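Local coordinates for protein peptidoglycan glycosyltransferase (Burkholderia ambifaria, PDB 5UY7) that belongs to the penicillin-binding proteins and carries a domain of the serine beta-lactamase-like fold, at residues 233-238 with 407-412; 266-271 with 386-391; 456-461 with 483-488. One frame throughout, in Å; residues are numbered along the deposited sequence.

Contact 1. Residues 233-238 with 407-412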
loop_
_atom_site.group_PDB
_atom_site.type_symbol
_atom_site.label_atom_id
_atom_site.label_comp_id
_atom_site.label_asym_id
_atom_site.label_seq_id
_atom_site.Cartn_x
_atom_site.Cartn_y
_atom_site.Cartn_z
ATOM N N GLY A 233 1.653 14.667 6.832
ATOM C CA GLY A 233 1.921 14.454 5.427
ATOM C C GLY A 233 3.340 14.765 4.990
ATOM O O GLY A 233 3.659 14.585 3.810
ATOM N N GLU A 234 4.207 15.198 5.901
ATOM C CA GLU A 234 5.569 15.544 5.525
ATOM C C GLU A 234 6.336 14.305 5.080
ATOM O O GLU A 234 6.274 13.253 5.723
ATOM C CB GLU A 234 6.292 16.207 6.701
ATOM C CG GLU A 234 5.850 17.633 6.982
ATOM C CD GLU A 234 6.442 18.196 8.267
ATOM O OE1 GLU A 234 7.396 17.599 8.808
ATOM O OE2 GLU A 234 5.951 19.235 8.740
ATOM N N VAL A 235 7.072 14.436 3.981
ATOM C CA VAL A 235 7.977 13.380 3.539
ATOM C C VAL A 235 9.232 13.440 4.396
ATOM O O VAL A 235 9.950 14.444 4.389
ATOM C CB VAL A 235 8.317 13.530 2.051
ATOM C CG1 VAL A 235 9.368 12.490 1.638
ATOM C CG2 VAL A 235 7.068 13.358 1.217
ATOM N N LEU A 236 9.485 12.378 5.160
ATOM C CA LEU A 236 10.660 12.320 6.018
ATOM C C LEU A 236 11.861 11.714 5.312
ATOM O O LEU A 236 13.006 12.001 5.690
ATOM C CB LEU A 236 10.352 11.504 7.280
ATOM C CG LEU A 236 9.182 12.023 8.121
ATOM C CD1 LEU A 236 8.959 11.100 9.319
ATOM C CD2 LEU A 236 9.453 13.443 8.595
ATOM N N ALA A 237 11.620 10.876 4.304
ATOM C CA ALA A 237 12.693 10.283 3.519
ATOM C C ALA A 237 12.167 10.009 2.126
ATOM O O ALA A 237 11.007 9.629 1.957
ATOM C CB ALA A 237 13.218 8.989 4.153
ATOM N N LEU A 238 13.032 10.194 1.132
ATOM C CA LEU A 238 12.660 9.952 -0.258
ATOM C C LEU A 238 13.948 9.560 -0.966
ATOM O O LEU A 238 14.816 10.415 -1.156
ATOM C CB LEU A 238 12.034 11.211 -0.864
ATOM C CG LEU A 238 11.439 11.218 -2.272
ATOM C CD1 LEU A 238 10.074 10.589 -2.263
ATOM C CD2 LEU A 238 11.347 12.651 -2.781
ATOM N N MET A 407 -3.757 12.617 3.644
ATOM C CA MET A 407 -3.011 13.831 3.910
ATOM C C MET A 407 -2.348 14.346 2.638
ATOM O O MET A 407 -1.924 13.558 1.791
ATOM C CB MET A 407 -1.941 13.563 4.965
ATOM C CG MET A 407 -2.522 13.100 6.287
ATOM S SD MET A 407 -3.520 14.422 7.010
ATOM C CE MET A 407 -2.249 15.514 7.614
ATOM N N PRO A 408 -2.250 15.664 2.466
ATOM C CA PRO A 408 -1.434 16.193 1.369
ATOM C C PRO A 408 0.016 15.862 1.672
ATOM O O PRO A 408 0.528 16.199 2.743
ATOM C CB PRO A 408 -1.698 17.704 1.414
ATOM C CG PRO A 408 -2.830 17.893 2.396
ATOM C CD PRO A 408 -2.765 16.736 3.331
ATOM N N VAL A 409 0.664 15.165 0.755
ATOM C CA VAL A 409 2.041 14.740 0.964
ATOM C C VAL A 409 2.964 15.781 0.350
ATOM O O VAL A 409 2.857 16.099 -0.838
ATOM C CB VAL A 409 2.280 13.342 0.383
ATOM C CG1 VAL A 409 3.733 12.975 0.492
ATOM C CG2 VAL A 409 1.440 12.327 1.150
ATOM N N THR A 410 3.861 16.321 1.175
ATOM C CA THR A 410 4.664 17.490 0.858
ATOM C C THR A 410 6.105 17.224 1.264
ATOM O O THR A 410 6.359 16.510 2.237
ATOM C CB THR A 410 4.138 18.728 1.611
ATOM O OG1 THR A 410 5.019 19.830 1.409
ATOM C CG2 THR A 410 4.050 18.444 3.117
ATOM N N ILE A 411 7.052 17.805 0.527
ATOM C CA ILE A 411 8.452 17.721 0.928
ATOM C C ILE A 411 8.886 18.947 1.714
ATOM O O ILE A 411 10.073 19.108 1.997
ATOM C CB ILE A 411 9.392 17.479 -0.265
ATOM C CG1 ILE A 411 9.397 18.688 -1.205
ATOM C CG2 ILE A 411 9.012 16.195 -0.987
ATOM C CD1 ILE A 411 10.684 18.829 -1.984
ATOM N N PHE A 412 7.955 19.815 2.086
ATOM C CA PHE A 412 8.285 20.988 2.874
ATOM C C PHE A 412 7.715 20.861 4.279
ATOM O O PHE A 412 6.644 20.281 4.481
ATOM C CB PHE A 412 7.760 22.263 2.211
ATOM C CG PHE A 412 8.386 22.543 0.885
ATOM C CD1 PHE A 412 9.563 23.267 0.802
ATOM C CD2 PHE A 412 7.804 22.077 -0.283
ATOM C CE1 PHE A 412 10.148 23.526 -0.424
ATOM C CE2 PHE A 412 8.385 22.330 -1.511
ATOM C CZ PHE A 412 9.557 23.052 -1.582
#

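Contact 2. Residues 266-271 with 386-391. With SO4 (sulfate ion), chain B.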
loop_
_atom_site.group_PDB
_atom_site.type_symbol
_atom_site.label_atom_id
_atom_site.label_comp_id
_atom_site.label_asym_id
_atom_site.label_seq_id
_atom_site.Cartn_x
_atom_site.Cartn_y
_atom_site.Cartn_z
ATOM N N PHE A 266 3.493 1.513 -12.448
ATOM C CA PHE A 266 3.392 0.062 -12.505
ATOM C C PHE A 266 2.029 -0.344 -11.973
ATOM O O PHE A 266 1.340 0.441 -11.312
ATOM C CB PHE A 266 4.498 -0.615 -11.688
ATOM C CG PHE A 266 4.616 -0.094 -10.279
ATOM C CD1 PHE A 266 5.419 1.007 -10.001
ATOM C CD2 PHE A 266 3.940 -0.708 -9.231
ATOM C CE1 PHE A 266 5.534 1.488 -8.705
ATOM C CE2 PHE A 266 4.061 -0.229 -7.932
ATOM C CZ PHE A 266 4.857 0.875 -7.678
ATOM N N GLU A 267 1.649 -1.581 -12.259
ATOM C CA GLU A 267 0.405 -2.097 -11.700
ATOM C C GLU A 267 0.606 -2.422 -10.223
ATOM O O GLU A 267 1.542 -3.152 -9.873
ATOM C CB GLU A 267 -0.063 -3.332 -12.465
ATOM C CG GLU A 267 -0.422 -3.041 -13.926
ATOM C CD GLU A 267 -0.902 -4.273 -14.661
ATOM O OE1 GLU A 267 -0.073 -5.158 -14.959
ATOM O OE2 GLU A 267 -2.113 -4.362 -14.929
ATOM N N PRO A 268 -0.239 -1.899 -9.337
ATOM C CA PRO A 268 -0.001 -2.067 -7.897
ATOM C C PRO A 268 -0.254 -3.474 -7.377
ATOM O O PRO A 268 0.241 -3.807 -6.291
ATOM C CB PRO A 268 -0.981 -1.069 -7.265
ATOM C CG PRO A 268 -2.074 -0.913 -8.324
ATOM C CD PRO A 268 -1.358 -0.989 -9.631
ATOM N N GLY A 269 -1.050 -4.283 -8.068
ATOM C CA GLY A 269 -1.287 -5.638 -7.593
ATOM C C GLY A 269 -1.941 -5.674 -6.223
ATOM O O GLY A 269 -2.784 -4.836 -5.884
ATOM N N SER A 270 -1.503 -6.631 -5.396
ATOM C CA SER A 270 -2.174 -6.902 -4.122
ATOM C C SER A 270 -2.189 -5.708 -3.179
ATOM O O SER A 270 -2.977 -5.697 -2.226
ATOM C CB SER A 270 -1.519 -8.093 -3.421
ATOM O OG SER A 270 -1.668 -9.267 -4.198
ATOM N N ILE A 271 -1.350 -4.698 -3.419
ATOM C CA ILE A 271 -1.366 -3.493 -2.593
ATOM C C ILE A 271 -2.716 -2.791 -2.645
ATOM O O ILE A 271 -3.060 -2.038 -1.721
ATOM C CB ILE A 271 -0.201 -2.582 -3.044
ATOM C CG1 ILE A 271 1.125 -3.248 -2.668
ATOM C CG2 ILE A 271 -0.303 -1.187 -2.441
ATOM C CD1 ILE A 271 2.339 -2.656 -3.398
ATOM N N LEU A 386 -4.792 -1.007 -13.799
ATOM C CA LEU A 386 -4.526 0.399 -13.539
ATOM C C LEU A 386 -3.047 0.509 -13.203
ATOM O O LEU A 386 -2.410 -0.478 -12.832
ATOM C CB LEU A 386 -5.378 0.956 -12.386
ATOM C CG LEU A 386 -5.012 0.584 -10.937
ATOM C CD1 LEU A 386 -5.904 1.344 -9.966
ATOM C CD2 LEU A 386 -5.108 -0.915 -10.658
ATOM N N SER A 387 -2.495 1.711 -13.334
ATOM C CA SER A 387 -1.090 1.919 -13.002
ATOM C C SER A 387 -0.950 3.104 -12.061
ATOM O O SER A 387 -1.739 4.053 -12.104
ATOM C CB SER A 387 -0.224 2.130 -14.251
ATOM O OG SER A 387 -0.606 3.297 -14.947
ATOM N N VAL A 388 0.066 3.023 -11.196
ATOM C CA VAL A 388 0.305 3.983 -10.124
ATOM C C VAL A 388 1.809 4.171 -9.983
ATOM O O VAL A 388 2.597 3.334 -10.416
ATOM C CB VAL A 388 -0.269 3.504 -8.774
ATOM C CG1 VAL A 388 -1.756 3.178 -8.905
ATOM C CG2 VAL A 388 0.513 2.279 -8.287
ATOM N N SER A 389 2.203 5.266 -9.336
ATOM C CA SER A 389 3.581 5.439 -8.889
ATOM C C SER A 389 3.684 5.024 -7.426
ATOM O O SER A 389 2.685 4.953 -6.710
ATOM C CB SER A 389 4.044 6.890 -9.032
ATOM O OG SER A 389 3.319 7.714 -8.127
ATOM N N LEU A 390 4.921 4.784 -6.971
ATOM C CA LEU A 390 5.098 4.470 -5.553
ATOM C C LEU A 390 4.693 5.654 -4.681
ATOM O O LEU A 390 4.112 5.467 -3.602
ATOM C CB LEU A 390 6.541 4.059 -5.262
ATOM C CG LEU A 390 6.775 3.523 -3.841
ATOM C CD1 LEU A 390 6.055 2.199 -3.648
ATOM C CD2 LEU A 390 8.280 3.361 -3.601
ATOM N N PHE A 391 4.973 6.876 -5.141
ATOM C CA PHE A 391 4.532 8.063 -4.418
ATOM C C PHE A 391 3.024 8.044 -4.216
ATOM O O PHE A 391 2.526 8.292 -3.111
ATOM C CB PHE A 391 4.951 9.329 -5.173
ATOM C CG PHE A 391 4.677 10.606 -4.419
ATOM C CD1 PHE A 391 3.414 11.182 -4.425
ATOM C CD2 PHE A 391 5.689 11.235 -3.708
ATOM C CE1 PHE A 391 3.166 12.354 -3.726
ATOM C CE2 PHE A 391 5.443 12.409 -3.011
ATOM C CZ PHE A 391 4.184 12.965 -3.020
HETATM S S SO4 B . 1.859 -10.680 -4.002
HETATM O O1 SO4 B . 2.794 -9.668 -3.502
HETATM O O2 SO4 B . 1.440 -11.549 -2.909
HETATM O O3 SO4 B . 2.541 -11.471 -5.023
HETATM O O4 SO4 B . 0.672 -10.087 -4.606
#

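Contact 3. Residues 456-461 with 483-488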
loop_
_atom_site.group_PDB
_atom_site.type_symbol
_atom_site.label_atom_id
_atom_site.label_comp_id
_atom_site.label_asym_id
_atom_site.label_seq_id
_atom_site.Cartn_x
_atom_site.Cartn_y
_atom_site.Cartn_z
ATOM N N TYR A 456 7.289 -4.209 17.433
ATOM C CA TYR A 456 6.294 -3.213 17.048
ATOM C C TYR A 456 5.153 -3.858 16.288
ATOM O O TYR A 456 5.383 -4.642 15.364
ATOM C CB TYR A 456 6.918 -2.119 16.174
ATOM C CG TYR A 456 7.933 -1.295 16.910
ATOM C CD1 TYR A 456 7.541 -0.194 17.661
ATOM C CD2 TYR A 456 9.281 -1.629 16.884
ATOM C CE1 TYR A 456 8.456 0.558 18.344
ATOM C CE2 TYR A 456 10.219 -0.879 17.578
ATOM C CZ TYR A 456 9.797 0.219 18.304
ATOM O OH TYR A 456 10.715 0.977 18.989
ATOM N N ARG A 457 3.928 -3.487 16.645
ATOM C CA ARG A 457 2.792 -3.816 15.801
ATOM C C ARG A 457 2.840 -2.991 14.526
ATOM O O ARG A 457 2.890 -1.759 14.588
ATOM C CB ARG A 457 1.492 -3.547 16.549
ATOM C CG ARG A 457 1.318 -4.467 17.748
ATOM C CD ARG A 457 0.158 -4.014 18.606
ATOM N NE ARG A 457 -1.072 -3.882 17.828
ATOM C CZ ARG A 457 -2.194 -3.369 18.322
ATOM N NH1 ARG A 457 -2.236 -2.957 19.581
ATOM N NH2 ARG A 457 -3.273 -3.258 17.544
ATOM N N VAL A 458 2.820 -3.666 13.374
ATOM C CA VAL A 458 2.839 -3.009 12.070
ATOM C C VAL A 458 1.839 -3.711 11.161
ATOM O O VAL A 458 1.319 -4.781 11.476
ATOM C CB VAL A 458 4.240 -3.008 11.420
ATOM C CG1 VAL A 458 5.284 -2.407 12.367
ATOM C CG2 VAL A 458 4.621 -4.424 10.967
ATOM N N GLY A 459 1.575 -3.096 10.010
ATOM C CA GLY A 459 0.753 -3.755 9.010
ATOM C C GLY A 459 0.996 -3.120 7.663
ATOM O O GLY A 459 1.457 -1.979 7.569
ATOM N N GLY A 460 0.675 -3.872 6.617
ATOM C CA GLY A 460 0.872 -3.381 5.267
ATOM C C GLY A 460 0.574 -4.475 4.261
ATOM O O GLY A 460 0.062 -5.542 4.612
ATOM N N LYS A 461 0.915 -4.192 3.003
ATOM C CA LYS A 461 0.660 -5.128 1.917
ATOM C C LYS A 461 1.811 -5.160 0.930
ATOM O O LYS A 461 2.373 -4.117 0.575
ATOM C CB LYS A 461 -0.609 -4.762 1.131
ATOM C CG LYS A 461 -1.880 -5.334 1.670
ATOM C CD LYS A 461 -1.872 -6.849 1.703
ATOM C CE LYS A 461 -2.067 -7.466 0.341
ATOM N NZ LYS A 461 -1.860 -8.924 0.428
ATOM N N GLY A 483 3.294 -0.003 3.969
ATOM C CA GLY A 483 2.755 -0.296 5.280
ATOM C C GLY A 483 2.879 0.891 6.207
ATOM O O GLY A 483 3.236 1.989 5.787
ATOM N N MET A 484 2.553 0.664 7.483
ATOM C CA MET A 484 2.500 1.766 8.444
ATOM C C MET A 484 2.837 1.224 9.826
ATOM O O MET A 484 2.726 0.023 10.077
ATOM C CB MET A 484 1.117 2.432 8.424
ATOM C CG MET A 484 -0.022 1.460 8.815
ATOM S SD MET A 484 -1.683 2.047 8.395
ATOM C CE MET A 484 -1.612 1.888 6.597
ATOM N N ALA A 485 3.284 2.115 10.715
ATOM C CA ALA A 485 3.795 1.695 12.016
ATOM C C ALA A 485 3.745 2.877 12.970
ATOM O O ALA A 485 3.964 4.010 12.543
ATOM C CB ALA A 485 5.242 1.187 11.901
ATOM N N PRO A 486 3.485 2.652 14.259
ATOM C CA PRO A 486 3.090 1.390 14.882
ATOM C C PRO A 486 1.576 1.325 14.931
ATOM O O PRO A 486 0.929 2.364 15.022
ATOM C CB PRO A 486 3.685 1.494 16.287
ATOM C CG PRO A 486 3.619 2.958 16.602
ATOM C CD PRO A 486 3.732 3.697 15.273
ATOM N N MET A 487 1.022 0.147 14.895
ATOM C CA MET A 487 -0.409 0.039 15.099
ATOM C C MET A 487 -0.711 0.103 16.594
ATOM O O MET A 487 0.140 -0.251 17.424
ATOM C CB MET A 487 -0.916 -1.271 14.506
ATOM C CG MET A 487 -0.626 -1.423 13.017
ATOM S SD MET A 487 -1.580 -0.256 12.022
ATOM C CE MET A 487 -1.633 -1.166 10.465
ATOM N N PRO A 488 -1.926 0.532 16.977
ATOM C CA PRO A 488 -3.053 0.854 16.091
ATOM C C PRO A 488 -3.100 2.294 15.604
ATOM O O PRO A 488 -3.971 2.615 14.790
ATOM C CB PRO A 488 -4.253 0.587 16.973
ATOM C CG PRO A 488 -3.776 1.039 18.315
ATOM C CD PRO A 488 -2.318 0.622 18.393
#

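Contact 1. Residues 233-238 with 407-412
Glu234 touches Phe412 through its aliphatic stem, with Glu234 CG 3.7 Å from the Phe412 carbonyl O. At the edge of the Phe412 ring, in plane, lies Thr410 OG1 of its own segment, which accepts a bond from Phe412 N in an ST turn. Glu234 OE2 is hydrogen-bonded to Thr414 OG1.

The backbones run the same way and form a single bridge, Glu234 with Thr410. Val235 N bonds Thr410 O at 2.8 Å, and Thr410 N bonds Gly233 O at 3.2 Å. The valines cross at about a right angle. Val235 CG2 and Val409 CG1 are only 3.4 Å apart, a tight fit. Val409 CG1 is anti to its backbone N (chi1 175°), which turns it to Val235 and to Gly233 O.

Gly233 has a positive phi, and a beta carbon there would collide with Pro408 O. The loop after strand 405-406 is thus fastened to the start of strand 235-241, an outermost strand of the five-stranded sheet. Both bonds across the contact are main-chain, and the Glu234 carboxylate is engaged outside it, so the join itself is made by backbone bonds and apolar packing.

Contact 2. Residues 266-271 with 386-391
Phe266 and Val388 pair as an antiparallel hydrogen-bonded couple. Phe266 N gives to Val388 O, and Val388 N gives to Phe266 O, both at 2.9 Å. Phe266 CG lies between the backbone N and the carbonyl carbon (chi1 51°), which folds the ring over Val388 O. Val388 O lies over one face, offset toward the rim, 3.7 Å from Phe266 CD1. The far end of the ring reaches Leu390, with Phe266 CZ 4.3 Å from Leu390 CB.

Next along the chain, the Pro268 ring crosses two side chains at about right angles. Pro268 CG is 3.8 Å from Leu386 CD2, and Pro268 CB is 3.8 Å from Val388 CG2. Leu386 O is buried and has no conventional partner in the model. Glu267 CA is 3.4 Å from Leu386 O and offers a C-H instead.

The loop that follows this short strand pair leads to Ser270, which fits the SxxK pattern of penicillin-binding proteins. Ser270 OG lies 2.5 Å from O4 of a sulfate ion, probably from the crystallisation liquor, a doubtfully short distance. Lys273 NZ bonds the same hydroxyl, and Ser462 OG also holds the sulfate.

Farther out, Leu393 of helix 390-401 packs on Phe266, Pro268 and Val388. Ser389 occupies the N-cap position of that helix, where its side chain caps a backbone N, and Glu267 OE2 takes a bond from Gly385 N.

Contact 3. Residues 456-461 with 483-488
Arg457 lays one face of its guanidinium over Met487 O and the Pro488 ring, and the Arg457 and Pro488 side chains cross obliquely. Pro488 CD stands 3.6 Å above the guanidinium plane of Arg457 and Met487 O 3.8 Å above it, both offset toward the rim. The peptide before Pro488 is cis. The Arg457 chain bends at chi3 (54°), which brings the guanidinium over Met487 O and Pro488. Its NH2 makes a salt bridge with Glu439, and NH1 makes one with a second sulfate ion, probably from the crystallisation liquor.

The Met487 side chain runs alongside the opposite backbone. A bend at chi2 (-68°) brings Met487 CE to 3.8 Å from Gly459 N. The methyl sits where a beta carbon of Gly459 would collide with it. Val458 and Ala485 meet tip to tip, CG1 to CB at 3.6 Å.

These residues close the open end of the beta hairpin of strands 459-466 and 477-485. Its first strand carries Lys461, whose place in the sequence and bond to Ser324 OG are consistent with the K(T/S)G-type motif of this family.

In the ladder, Met484 N bonds Gly459 O at 2.9 Å, and the return bond from Gly459 N is weak. Gly460 and Gly483 form a non-hydrogen-bonded pair with CA atoms just 3.6 Å apart. Past the strands, Met487 N bonds Arg457 O at 2.7 Å. Tyr456 CD1 comes 4.4 Å from Pro486 CB.

All three contacts belong to one domain, with centres 19 to 20 Å apart. Along the chain, contact 2 falls between the two segments of contact 1, and contact 3 follows both. Contacts 1 and 3 reach the two outermost strands of the same five-stranded antiparallel sheet, 235-241 and 459-466, and do not touch each other. Contact 2 connects to both. Phe391 CZ packs on Val409 CG1 of contact 1, 3.5 Å away, and Ser270 O lies 3.2 Å from Lys461 CE of contact 3. Contacts 2 and 3 thus bring together Ser270 and Lys461, which probably belong to the family's active-site motifs, while contact 1 lies nearer the domain surface.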